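Local atomic coordinates of UDP-glucose 4-epimerase (PDB entry 7K3P), a protein that probably interconverts UDP-glucose and UDP-galactose, and their N-acetylated counterparts, by inverting the sugar at C4 with the help of a bound NAD cofactor. Residues 98-103 against 160-165; 113-118 against 167-172; 129-134 against 181-186. The protein carries 2 engineered substitutions. All coordinates share one frame; numbering follows the deposited sequence.

Along the chain the three contacts interleave: segments 98-103, 113-118 and 129-134 come first, followed in the same order by their partners 160-165, 167-172 and 181-186. Interactions 1 and 2 share helix 161-179, have centres 12 Å apart and touch directly through Ser165, whose O and OG meet Thr115 OG1 and Asn114 ND2; both also touch NAD and the second subunit. Interaction 3 has its centre 15 Å from that of interaction 2 and 26 Å from that of interaction 1, and joins the two strands that follow helices 107-127 and 161-179. Together they run from the nicotinamide end of the cofactor site to the parallel sheet of the Rossmann fold.

Interaction 1. Residues 98-103 against 160-165; sequences IEVFES and NPYGRS. With NAD (nicotinamide-adenine-dinucleotide), chain C.
Tyr162 and Ile98 meet beside the nicotinamide ribose, and both touch it. Ile98 O sits over the centre of the Tyr162 ring, 4.0 Å above its plane, while at the ring edge Tyr162 OH shares a 2.7 Å hydrogen bond with NAD O2D; either oxygen could be the donor. The CG of Tyr162 is anti to the backbone N (chi1 168°), which carries the ring away from its helix toward the sugar. Ile98 CG2 lies 3.4 Å from NAD C2D, and its CD1 extends to the pyrophosphate. Val100 CG2 comes obliquely to the ring, 3.7 Å from Tyr162 CD2.

One shell out, Ser103 OG ties the helix starts together. It donates to Val100 O at 2.7 Å, in the carbonyl plane on a lone pair, and receives a weak, bent bond from Tyr162 N (3.1 Å, 142° at the hydrogen). Pro161 CG leans on Ser103 O. Asn160 is the N-cap: its OD1 takes the N-H of Gly163 at 2.8 Å and a nearly straight 167°. The Asn160 amide crosses the Val100 side chain at about a right angle, with Asn160 ND2 3.6 Å from Val100 CG1.

Tyr162 and Lys166, four residues apart, fit the YxxxK pattern of short-chain dehydrogenases/reductases, and Lys166 NZ is also hydrogen-bonded to NAD. The contact joins the start of helix 100-105 to that of helix 161-179. Tyr110 and Asn114 of helix 107-127 pack against Tyr162, and Arg164 bridges to Asp175 of the second subunit.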
loop_
_atom_site.group_PDB
_atom_site.type_symbol
_atom_site.label_atom_id
_atom_site.label_comp_id
_atom_site.label_asym_id
_atom_site.label_seq_id
_atom_site.Cartn_x
_atom_site.Cartn_y
_atom_site.Cartn_z
ATOM N N ILE A 98 12.593 2.408 10.019
ATOM C CA ILE A 98 13.549 1.946 9.003
ATOM C C ILE A 98 14.197 0.565 9.218
ATOM O O ILE A 98 15.117 0.214 8.486
ATOM C CB ILE A 98 14.697 2.967 8.828
ATOM C CG1 ILE A 98 15.676 2.861 10.010
ATOM C CG2 ILE A 98 14.128 4.390 8.657
ATOM C CD1 ILE A 98 16.914 3.757 9.912
ATOM N N GLU A 99 13.730 -0.201 10.201
ATOM C CA GLU A 99 14.381 -1.470 10.562
ATOM C C GLU A 99 13.598 -2.693 10.077
ATOM O O GLU A 99 12.528 -3.018 10.622
ATOM C CB GLU A 99 14.578 -1.561 12.084
ATOM C CG GLU A 99 15.103 -0.271 12.715
ATOM C CD GLU A 99 16.233 -0.493 13.700
ATOM O OE1 GLU A 99 16.966 -1.495 13.564
ATOM O OE2 GLU A 99 16.394 0.344 14.614
ATOM N N VAL A 100 14.146 -3.362 9.065
ATOM C CA VAL A 100 13.566 -4.588 8.521
ATOM C C VAL A 100 13.177 -5.575 9.626
ATOM O O VAL A 100 12.033 -6.025 9.692
ATOM C CB VAL A 100 14.522 -5.256 7.508
ATOM C CG1 VAL A 100 14.178 -6.742 7.309
ATOM C CG2 VAL A 100 14.495 -4.514 6.169
ATOM N N PHE A 101 14.120 -5.885 10.513
ATOM C CA PHE A 101 13.855 -6.861 11.568
ATOM C C PHE A 101 12.654 -6.478 12.436
ATOM O O PHE A 101 11.831 -7.331 12.781
ATOM C CB PHE A 101 15.096 -7.092 12.439
ATOM C CG PHE A 101 14.963 -8.271 13.372
ATOM C CD1 PHE A 101 14.255 -8.159 14.570
ATOM C CD2 PHE A 101 15.534 -9.495 13.045
ATOM C CE1 PHE A 101 14.126 -9.249 15.427
ATOM C CE2 PHE A 101 15.413 -10.586 13.900
ATOM C CZ PHE A 101 14.705 -10.462 15.091
ATOM N N GLU A 102 12.550 -5.198 12.792
ATOM C CA GLU A 102 11.430 -4.748 13.611
ATOM C C GLU A 102 10.121 -4.866 12.835
ATOM O O GLU A 102 9.079 -5.164 13.417
ATOM C CB GLU A 102 11.631 -3.304 14.092
ATOM C CG GLU A 102 10.555 -2.821 15.074
ATOM C CD GLU A 102 10.584 -1.304 15.303
ATOM O OE1 GLU A 102 11.155 -0.565 14.460
ATOM O OE2 GLU A 102 10.026 -0.858 16.327
ATOM N N SER A 103 10.172 -4.641 11.522
ATOM C CA SER A 103 8.949 -4.635 10.710
ATOM C C SER A 103 8.343 -6.030 10.595
ATOM O O SER A 103 7.120 -6.181 10.480
ATOM C CB SER A 103 9.204 -4.058 9.308
ATOM O OG SER A 103 9.901 -4.976 8.472
ATOM N N ASN A 160 9.584 -8.039 2.994
ATOM C CA ASN A 160 9.254 -7.737 4.380
ATOM C C ASN A 160 8.345 -6.518 4.454
ATOM O O ASN A 160 8.191 -5.804 3.466
ATOM C CB ASN A 160 10.518 -7.536 5.212
ATOM C CG ASN A 160 11.450 -6.518 4.602
ATOM O OD1 ASN A 160 11.150 -5.315 4.595
ATOM N ND2 ASN A 160 12.589 -6.988 4.077
ATOM N N PRO A 161 7.710 -6.297 5.616
ATOM C CA PRO A 161 6.744 -5.197 5.698
ATOM C C PRO A 161 7.406 -3.826 5.526
ATOM O O PRO A 161 6.752 -2.922 4.997
ATOM C CB PRO A 161 6.144 -5.357 7.102
ATOM C CG PRO A 161 6.361 -6.859 7.438
ATOM C CD PRO A 161 7.709 -7.145 6.827
ATOM N N TYR A 162 8.658 -3.662 5.958
ATOM C CA TYR A 162 9.345 -2.397 5.717
ATOM C C TYR A 162 9.408 -2.122 4.217
ATOM O O TYR A 162 9.002 -1.053 3.755
ATOM C CB TYR A 162 10.755 -2.391 6.318
ATOM C CG TYR A 162 11.621 -1.219 5.849
ATOM C CD1 TYR A 162 11.324 0.094 6.223
ATOM C CD2 TYR A 162 12.730 -1.430 5.031
ATOM C CE1 TYR A 162 12.105 1.161 5.797
ATOM C CE2 TYR A 162 13.521 -0.369 4.603
ATOM C CZ TYR A 162 13.206 0.919 4.995
ATOM O OH TYR A 162 14.002 1.953 4.576
ATOM N N GLY A 163 9.904 -3.093 3.451
ATOM C CA GLY A 163 9.996 -2.931 2.007
ATOM C C GLY A 163 8.650 -2.682 1.342
ATOM O O GLY A 163 8.536 -1.832 0.444
ATOM N N ARG A 164 7.633 -3.430 1.767
ATOM C CA ARG A 164 6.280 -3.240 1.254
ATOM C C ARG A 164 5.727 -1.864 1.604
ATOM O O ARG A 164 5.036 -1.248 0.789
ATOM C CB ARG A 164 5.323 -4.329 1.781
ATOM C CG ARG A 164 5.515 -5.686 1.116
ATOM C CD ARG A 164 4.484 -6.711 1.548
ATOM N NE ARG A 164 4.870 -7.390 2.780
ATOM C CZ ARG A 164 5.704 -8.430 2.826
ATOM N NH1 ARG A 164 6.239 -8.887 1.704
ATOM N NH2 ARG A 164 6.010 -9.009 3.991
ATOM N N SER A 165 6.010 -1.393 2.820
ATOM C CA SER A 165 5.448 -0.121 3.283
ATOM C C SER A 165 5.987 1.042 2.453
ATOM O O SER A 165 5.294 2.035 2.235
ATOM C CB SER A 165 5.723 0.113 4.782
ATOM O OG SER A 165 7.068 0.475 5.043
HETATM P PA NAD C . 16.336 8.205 11.031
HETATM O O1A NAD C . 15.567 7.407 12.056
HETATM O O2A NAD C . 17.626 8.715 11.608
HETATM O O5B NAD C . 15.509 9.464 10.560
HETATM C C5B NAD C . 14.116 9.416 10.673
HETATM C C4B NAD C . 13.624 10.692 11.231
HETATM O O4B NAD C . 12.248 10.848 11.042
HETATM C C3B NAD C . 13.903 10.780 12.764
HETATM O O3B NAD C . 14.623 11.978 13.243
HETATM C C2B NAD C . 12.513 10.508 13.388
HETATM O O2B NAD C . 12.340 11.102 14.603
HETATM C C1B NAD C . 11.646 11.087 12.317
HETATM N N9A NAD C . 10.269 10.570 12.366
HETATM C C8A NAD C . 9.892 9.275 12.339
HETATM N N7A NAD C . 8.556 9.176 12.423
HETATM C C5A NAD C . 8.029 10.404 12.502
HETATM C C6A NAD C . 6.724 10.910 12.616
HETATM N N6A NAD C . 5.600 10.005 12.644
HETATM N N1A NAD C . 6.520 12.242 12.665
HETATM C C2A NAD C . 7.541 13.117 12.635
HETATM N N3A NAD C . 8.835 12.663 12.543
HETATM C C4A NAD C . 9.104 11.327 12.473
HETATM O O3 NAD C . 16.592 7.261 9.778
HETATM P PN NAD C . 17.585 7.615 8.604
HETATM O O1N NAD C . 18.009 9.070 8.682
HETATM O O2N NAD C . 18.774 6.712 8.728
HETATM O O5D NAD C . 16.832 7.338 7.241
HETATM C C5D NAD C . 15.919 8.304 6.776
HETATM C C4D NAD C . 15.159 7.810 5.556
HETATM O O4D NAD C . 16.033 7.243 4.604
HETATM C C3D NAD C . 14.033 6.831 5.869
HETATM O O3D NAD C . 12.961 7.089 5.055
HETATM C C2D NAD C . 14.546 5.508 5.488
HETATM O O2D NAD C . 13.568 4.596 5.150
HETATM C C1D NAD C . 15.512 5.886 4.333
HETATM N N1N NAD C . 16.637 4.873 4.073
HETATM C C2N NAD C . 17.606 4.787 5.054
HETATM C C3N NAD C . 18.660 3.895 4.886
HETATM C C7N NAD C . 19.723 3.790 5.948
HETATM O O7N NAD C . 19.675 4.451 6.974
HETATM N N7N NAD C . 20.805 2.885 5.747
HETATM C C4N NAD C . 18.727 3.121 3.743
HETATM C C5N NAD C . 17.756 3.216 2.772
HETATM C C6N NAD C . 16.684 4.106 2.928
#

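Interaction 2. Residues 113-118 against 167-172; sequences NNTVNT and LMSEEV. With NAD (nicotinamide-adenine-dinucleotide), chain C.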
loop_
_atom_site.group_PDB
_atom_site.type_symbol
_atom_site.label_atom_id
_atom_site.label_comp_id
_atom_site.label_asym_id
_atom_site.label_seq_id
_atom_site.Cartn_x
_atom_site.Cartn_y
_atom_site.Cartn_z
ATOM N N ASN A 113 3.412 4.202 10.338
ATOM C CA ASN A 113 4.352 5.311 10.385
ATOM C C ASN A 113 4.931 5.640 9.008
ATOM O O ASN A 113 5.282 6.787 8.717
ATOM C CB ASN A 113 5.473 5.048 11.387
ATOM C CG ASN A 113 6.172 6.334 11.817
ATOM O OD1 ASN A 113 5.517 7.346 12.100
ATOM N ND2 ASN A 113 7.502 6.308 11.851
ATOM N N ASN A 114 5.001 4.633 8.151
ATOM C CA ASN A 114 5.486 4.856 6.796
ATOM C C ASN A 114 4.343 5.111 5.810
ATOM O O ASN A 114 4.082 6.251 5.446
ATOM C CB ASN A 114 6.384 3.690 6.372
ATOM C CG ASN A 114 7.615 3.564 7.249
ATOM O OD1 ASN A 114 7.856 4.400 8.131
ATOM N ND2 ASN A 114 8.416 2.527 7.010
ATOM N N THR A 115 3.631 4.062 5.417
ATOM C CA THR A 115 2.607 4.178 4.376
ATOM C C THR A 115 1.451 5.133 4.707
ATOM O O THR A 115 1.040 5.952 3.873
ATOM C CB THR A 115 2.019 2.800 4.064
ATOM O OG1 THR A 115 3.096 1.853 3.914
ATOM C CG2 THR A 115 1.190 2.849 2.811
ATOM N N VAL A 116 0.903 5.016 5.911
ATOM C CA VAL A 116 -0.237 5.852 6.286
ATOM C C VAL A 116 0.154 7.325 6.410
ATOM O O VAL A 116 -0.498 8.187 5.831
ATOM C CB VAL A 116 -0.913 5.347 7.580
ATOM C CG1 VAL A 116 -1.835 6.413 8.164
ATOM C CG2 VAL A 116 -1.700 4.071 7.294
ATOM N N ASN A 117 1.202 7.612 7.170
ATOM C CA ASN A 117 1.625 8.997 7.358
ATOM C C ASN A 117 2.025 9.616 6.033
ATOM O O ASN A 117 1.758 10.796 5.770
ATOM C CB ASN A 117 2.787 9.092 8.356
ATOM C CG ASN A 117 2.324 8.929 9.789
ATOM O OD1 ASN A 117 1.135 8.959 10.040
ATOM N ND2 ASN A 117 3.258 8.750 10.727
ATOM N N THR A 118 2.669 8.813 5.195
ATOM C CA THR A 118 3.107 9.314 3.892
ATOM C C THR A 118 1.914 9.603 3.006
ATOM O O THR A 118 1.907 10.579 2.256
ATOM C CB THR A 118 4.109 8.345 3.212
ATOM O OG1 THR A 118 5.290 8.270 4.018
ATOM C CG2 THR A 118 4.492 8.862 1.820
ATOM N N LEU A 167 7.216 0.643 -0.811
ATOM C CA LEU A 167 6.715 0.443 -2.174
ATOM C C LEU A 167 5.287 0.963 -2.316
ATOM O O LEU A 167 4.919 1.546 -3.340
ATOM C CB LEU A 167 6.719 -1.051 -2.515
ATOM C CG LEU A 167 6.116 -1.394 -3.881
ATOM C CD1 LEU A 167 6.837 -0.605 -4.973
ATOM C CD2 LEU A 167 6.200 -2.908 -4.144
ATOM N N MET A 168 4.467 0.724 -1.295
ATOM C CA MET A 168 3.119 1.260 -1.303
ATOM C C MET A 168 3.127 2.786 -1.433
ATOM O O MET A 168 2.336 3.347 -2.196
ATOM C CB MET A 168 2.373 0.832 -0.045
ATOM C CG MET A 168 2.013 -0.662 -0.019
ATOM S SD MET A 168 1.126 -1.051 1.508
ATOM C CE MET A 168 0.995 -2.836 1.342
ATOM N N SER A 169 4.011 3.459 -0.700
ATOM C CA SER A 169 4.095 4.922 -0.826
ATOM C C SER A 169 4.565 5.342 -2.219
ATOM O O SER A 169 4.069 6.331 -2.764
ATOM C CB SER A 169 4.961 5.563 0.264
ATOM O OG SER A 169 4.301 5.509 1.515
ATOM N N GLU A 170 5.499 4.586 -2.804
ATOM C CA GLU A 170 5.917 4.850 -4.190
ATOM C C GLU A 170 4.722 4.807 -5.123
ATOM O O GLU A 170 4.595 5.640 -6.024
ATOM C CB GLU A 170 6.943 3.815 -4.682
ATOM C CG GLU A 170 8.340 3.959 -4.108
ATOM C CD GLU A 170 9.393 3.190 -4.936
ATOM O OE1 GLU A 170 9.138 2.951 -6.135
ATOM O OE2 GLU A 170 10.466 2.844 -4.392
ATOM N N GLU A 171 3.855 3.817 -4.921
ATOM C CA GLU A 171 2.725 3.617 -5.819
ATOM C C GLU A 171 1.686 4.720 -5.665
ATOM O O GLU A 171 1.025 5.112 -6.648
ATOM C CB GLU A 171 2.099 2.230 -5.623
ATOM C CG GLU A 171 3.092 1.097 -5.945
ATOM C CD GLU A 171 2.480 -0.292 -5.824
ATOM O OE1 GLU A 171 1.351 -0.405 -5.300
ATOM O OE2 GLU A 171 3.132 -1.273 -6.263
ATOM N N VAL A 172 1.536 5.215 -4.440
ATOM C CA VAL A 172 0.654 6.361 -4.203
ATOM C C VAL A 172 1.224 7.597 -4.912
ATOM O O VAL A 172 0.488 8.345 -5.559
ATOM C CB VAL A 172 0.439 6.628 -2.701
ATOM C CG1 VAL A 172 -0.447 7.885 -2.478
ATOM C CG2 VAL A 172 -0.212 5.409 -2.028
HETATM P PA NAD C . 16.336 8.205 11.031
HETATM O O1A NAD C . 15.567 7.407 12.056
HETATM O O2A NAD C . 17.626 8.715 11.608
HETATM O O5B NAD C . 15.509 9.464 10.560
HETATM C C5B NAD C . 14.116 9.416 10.673
HETATM C C4B NAD C . 13.624 10.692 11.231
HETATM O O4B NAD C . 12.248 10.848 11.042
HETATM C C3B NAD C . 13.903 10.780 12.764
HETATM O O3B NAD C . 14.623 11.978 13.243
HETATM C C2B NAD C . 12.513 10.508 13.388
HETATM O O2B NAD C . 12.340 11.102 14.603
HETATM C C1B NAD C . 11.646 11.087 12.317
HETATM N N9A NAD C . 10.269 10.570 12.366
HETATM C C8A NAD C . 9.892 9.275 12.339
HETATM N N7A NAD C . 8.556 9.176 12.423
HETATM C C5A NAD C . 8.029 10.404 12.502
HETATM C C6A NAD C . 6.724 10.910 12.616
HETATM N N6A NAD C . 5.600 10.005 12.644
HETATM N N1A NAD C . 6.520 12.242 12.665
HETATM C C2A NAD C . 7.541 13.117 12.635
HETATM N N3A NAD C . 8.835 12.663 12.543
HETATM C C4A NAD C . 9.104 11.327 12.473
HETATM O O3 NAD C . 16.592 7.261 9.778
HETATM P PN NAD C . 17.585 7.615 8.604
HETATM O O1N NAD C . 18.009 9.070 8.682
HETATM O O2N NAD C . 18.774 6.712 8.728
HETATM O O5D NAD C . 16.832 7.338 7.241
HETATM C C5D NAD C . 15.919 8.304 6.776
HETATM C C4D NAD C . 15.159 7.810 5.556
HETATM O O4D NAD C . 16.033 7.243 4.604
HETATM C C3D NAD C . 14.033 6.831 5.869
HETATM O O3D NAD C . 12.961 7.089 5.055
HETATM C C2D NAD C . 14.546 5.508 5.488
HETATM O O2D NAD C . 13.568 4.596 5.150
HETATM C C1D NAD C . 15.512 5.886 4.333
HETATM N N1N NAD C . 16.637 4.873 4.073
HETATM C C2N NAD C . 17.606 4.787 5.054
HETATM C C3N NAD C . 18.660 3.895 4.886
HETATM C C7N NAD C . 19.723 3.790 5.948
HETATM O O7N NAD C . 19.675 4.451 6.974
HETATM N N7N NAD C . 20.805 2.885 5.747
HETATM C C4N NAD C . 18.727 3.121 3.743
HETATM C C5N NAD C . 17.756 3.216 2.772
HETATM C C6N NAD C . 16.684 4.106 2.928
HETATM O O HOH W 1 1.659 6.828 0.617
#
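Ser169 OG is turned anti to its own carbonyl carbon (chi1 -71°), and the CG2 methyls of Thr115 and Thr118 are both anti to their backbone nitrogens; these rotations bring small groups together between the helices. Ser169 OG reaches 3.3 Å from Thr118 CB, with the Thr118 CG2 methyl close beside it. The next contact along is apolar: Thr115 CG2 packs 3.7 Å from Met168 CB, and the extended Met168 chain runs on past this methyl, with the sulfur only loosely beside it.

The segment axes come within 8.9 Å of each other at 19°, so the helices run nearly parallel, with Thr115, Thr118, Ser169 and the CB of Met168 at the interface. A water lies 3.1 Å from Ser169 OG and gives a weak bond to Thr115 O. Thr118 OG1 folds back onto Asn114 O at 2.8 Å, approaching from above the carbonyl plane, and the same oxygen accepts from Thr118 N. Thr115 OG1 is bonded to Ser165 O, and Asn114 spans Ser97 N and Ser165 OG, linking its helix to a loop and to helix 161-179.

Elsewhere on helix 107-127, Asn113 reads the Hoogsteen edge of adenine with two bonds: NAD N6A donates to Asn113 OD1 (2.7 Å), and Asn113 ND2 donates to NAD N7A (3.1 Å, 162°). One helix thus serves both the helix pair and the cofactor.

Val116 meets Val116 of the second subunit, and Met168 meets Glu171 of that subunit. These contacts place the pair in the dimer interface, consistent with the intersubunit four-helix bundle of the GalE-like, extended short-chain dehydrogenases/reductases.

Interaction 3. Residues 129-134 against 181-186; sequences GVNKFI and PEFKHC
Val130 and Asn131 meet Phe183 before the paired strands begin. Val130 O and Asn131 OD1 both lie at the edge of the Phe183 ring, near its plane, with Val130 O 3.4 Å from Phe183 CD1. Phe183 CG stands opposite the backbone N (chi1 175°), which sends the ring past Val130 O to Phe133 CB. The Asn131 amide runs obliquely across the Glu182 side chain, their flat groups 67° apart, and Asn131 OD1 comes to 3.3 Å from Phe183 CA. The backbone pairing opens at the same residue: Lys184 N donates to Asn131 O at 2.7 Å from well above the carbonyl plane.

Lys132 pairs with Lys184 in register, its CA giving a C-H...O contact to Lys184 O (3.2 Å). Both lysine side chains leave the same face; Lys184 NZ is held by the carbonyl oxygens of Leu262 and Asn265, which probably eases any repulsion between the two amines.

Phe133 supplies the next two rungs. Its N donates to Lys184 O (2.7 Å), nearly along the C=O axis, and its O accepts from Cys186 N (2.8 Å). On the opposite face from the lysines, Phe133 CB packs 3.6 Å from Phe183 CZ, the Phe183 rim meeting the Phe133 side chain at a slant. Leu173 of helix 161-179 touches both aromatic side chains.

Ile134 ends the walk beside Cys186, with Ile134 CG1 4.3 Å from Cys186 CB; helix 248-261 lies against both.

The strand axes are 16° apart and parallel, and helix 161-179 lies between the strands in sequence. This is the beta-alpha-beta crossover of a Rossmann fold, whose central parallel sheet has helices packed on both faces.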
loop_
_atom_site.group_PDB
_atom_site.type_symbol
_atom_site.label_atom_id
_atom_site.label_comp_id
_atom_site.label_asym_id
_atom_site.label_seq_id
_atom_site.Cartn_x
_atom_site.Cartn_y
_atom_site.Cartn_z
ATOM N N GLY A 129 -0.649 22.821 -2.896
ATOM C CA GLY A 129 0.269 23.229 -3.956
ATOM C C GLY A 129 1.750 22.908 -3.765
ATOM O O GLY A 129 2.634 23.598 -4.316
ATOM N N VAL A 130 2.049 21.875 -2.983
ATOM C CA VAL A 130 3.430 21.441 -2.863
ATOM C C VAL A 130 3.599 20.473 -4.014
ATOM O O VAL A 130 3.054 19.357 -3.990
ATOM C CB VAL A 130 3.722 20.752 -1.530
ATOM C CG1 VAL A 130 5.208 20.512 -1.397
ATOM C CG2 VAL A 130 3.242 21.611 -0.358
ATOM N N ASN A 131 4.302 20.912 -5.050
ATOM C CA ASN A 131 4.296 20.166 -6.300
ATOM C C ASN A 131 5.628 19.503 -6.655
ATOM O O ASN A 131 5.801 18.977 -7.752
ATOM C CB ASN A 131 3.775 21.049 -7.438
ATOM C CG ASN A 131 2.259 21.024 -7.529
ATOM O OD1 ASN A 131 1.642 19.968 -7.371
ATOM N ND2 ASN A 131 1.650 22.183 -7.778
ATOM N N LYS A 132 6.563 19.546 -5.718
ATOM C CA LYS A 132 7.792 18.771 -5.824
ATOM C C LYS A 132 7.965 17.939 -4.553
ATOM O O LYS A 132 8.037 18.484 -3.448
ATOM C CB LYS A 132 8.998 19.692 -6.048
ATOM C CG LYS A 132 8.956 20.407 -7.421
ATOM C CD LYS A 132 9.967 21.536 -7.495
ATOM C CE LYS A 132 9.843 22.261 -8.838
ATOM N NZ LYS A 132 10.831 23.359 -8.918
ATOM N N PHE A 133 8.022 16.620 -4.717
ATOM C CA PHE A 133 8.085 15.700 -3.580
ATOM C C PHE A 133 9.293 14.768 -3.734
ATOM O O PHE A 133 9.318 13.944 -4.645
ATOM C CB PHE A 133 6.782 14.881 -3.539
ATOM C CG PHE A 133 6.545 14.156 -2.238
ATOM C CD1 PHE A 133 7.389 13.132 -1.823
ATOM C CD2 PHE A 133 5.452 14.485 -1.443
ATOM C CE1 PHE A 133 7.158 12.453 -0.616
ATOM C CE2 PHE A 133 5.212 13.825 -0.242
ATOM C CZ PHE A 133 6.063 12.805 0.175
ATOM N N ILE A 134 10.301 14.904 -2.875
ATOM C CA ILE A 134 11.431 13.983 -2.938
ATOM C C ILE A 134 11.237 12.920 -1.849
ATOM O O ILE A 134 11.136 13.249 -0.654
ATOM C CB ILE A 134 12.804 14.713 -2.867
ATOM C CG1 ILE A 134 13.010 15.584 -4.124
ATOM C CG2 ILE A 134 13.948 13.705 -2.789
ATOM C CD1 ILE A 134 12.573 16.991 -3.953
ATOM N N PRO A 181 -0.792 16.073 -13.109
ATOM C CA PRO A 181 0.404 16.307 -13.938
ATOM C C PRO A 181 1.323 17.370 -13.355
ATOM O O PRO A 181 2.546 17.290 -13.513
ATOM C CB PRO A 181 -0.192 16.793 -15.260
ATOM C CG PRO A 181 -1.489 16.055 -15.351
ATOM C CD PRO A 181 -2.015 15.973 -13.925
ATOM N N GLU A 182 0.737 18.347 -12.671
ATOM C CA GLU A 182 1.507 19.408 -12.034
ATOM C C GLU A 182 2.324 18.906 -10.840
ATOM O O GLU A 182 3.330 19.523 -10.455
ATOM C CB GLU A 182 0.572 20.555 -11.606
ATOM C CG GLU A 182 -0.427 20.211 -10.468
ATOM C CD GLU A 182 -1.697 19.493 -10.943
ATOM O OE1 GLU A 182 -1.646 18.782 -11.967
ATOM O OE2 GLU A 182 -2.756 19.646 -10.288
ATOM N N PHE A 183 1.892 17.795 -10.242
ATOM C CA PHE A 183 2.556 17.272 -9.049
ATOM C C PHE A 183 3.732 16.376 -9.441
ATOM O O PHE A 183 3.528 15.320 -10.055
ATOM C CB PHE A 183 1.557 16.493 -8.161
ATOM C CG PHE A 183 2.195 15.825 -6.971
ATOM C CD1 PHE A 183 2.504 16.556 -5.830
ATOM C CD2 PHE A 183 2.473 14.458 -6.991
ATOM C CE1 PHE A 183 3.093 15.942 -4.715
ATOM C CE2 PHE A 183 3.062 13.829 -5.892
ATOM C CZ PHE A 183 3.374 14.565 -4.755
ATOM N N LYS A 184 4.946 16.791 -9.069
ATOM C CA LYS A 184 6.168 16.061 -9.425
ATOM C C LYS A 184 6.809 15.354 -8.232
ATOM O O LYS A 184 6.998 15.944 -7.161
ATOM C CB LYS A 184 7.220 17.001 -10.033
ATOM C CG LYS A 184 6.922 17.556 -11.429
ATOM C CD LYS A 184 8.170 18.323 -11.887
ATOM C CE LYS A 184 8.029 18.974 -13.255
ATOM N NZ LYS A 184 9.263 19.794 -13.497
ATOM N N HIS A 185 7.181 14.098 -8.435
ATOM C CA HIS A 185 7.834 13.335 -7.384
ATOM C C HIS A 185 9.151 12.784 -7.905
ATOM O O HIS A 185 9.261 12.431 -9.074
ATOM C CB HIS A 185 6.946 12.179 -6.913
ATOM C CG HIS A 185 6.753 11.095 -7.931
ATOM N ND1 HIS A 185 5.691 11.086 -8.812
ATOM C CD2 HIS A 185 7.476 9.976 -8.199
ATOM C CE1 HIS A 185 5.766 10.007 -9.576
ATOM N NE2 HIS A 185 6.838 9.319 -9.231
ATOM N N CYS A 186 10.146 12.722 -7.031
ATOM C CA CYS A 186 11.357 12.000 -7.351
ATOM C C CYS A 186 11.641 11.013 -6.232
ATOM O O CYS A 186 11.820 11.404 -5.081
ATOM C CB CYS A 186 12.528 12.963 -7.499
ATOM S SG CYS A 186 13.992 12.164 -8.205
#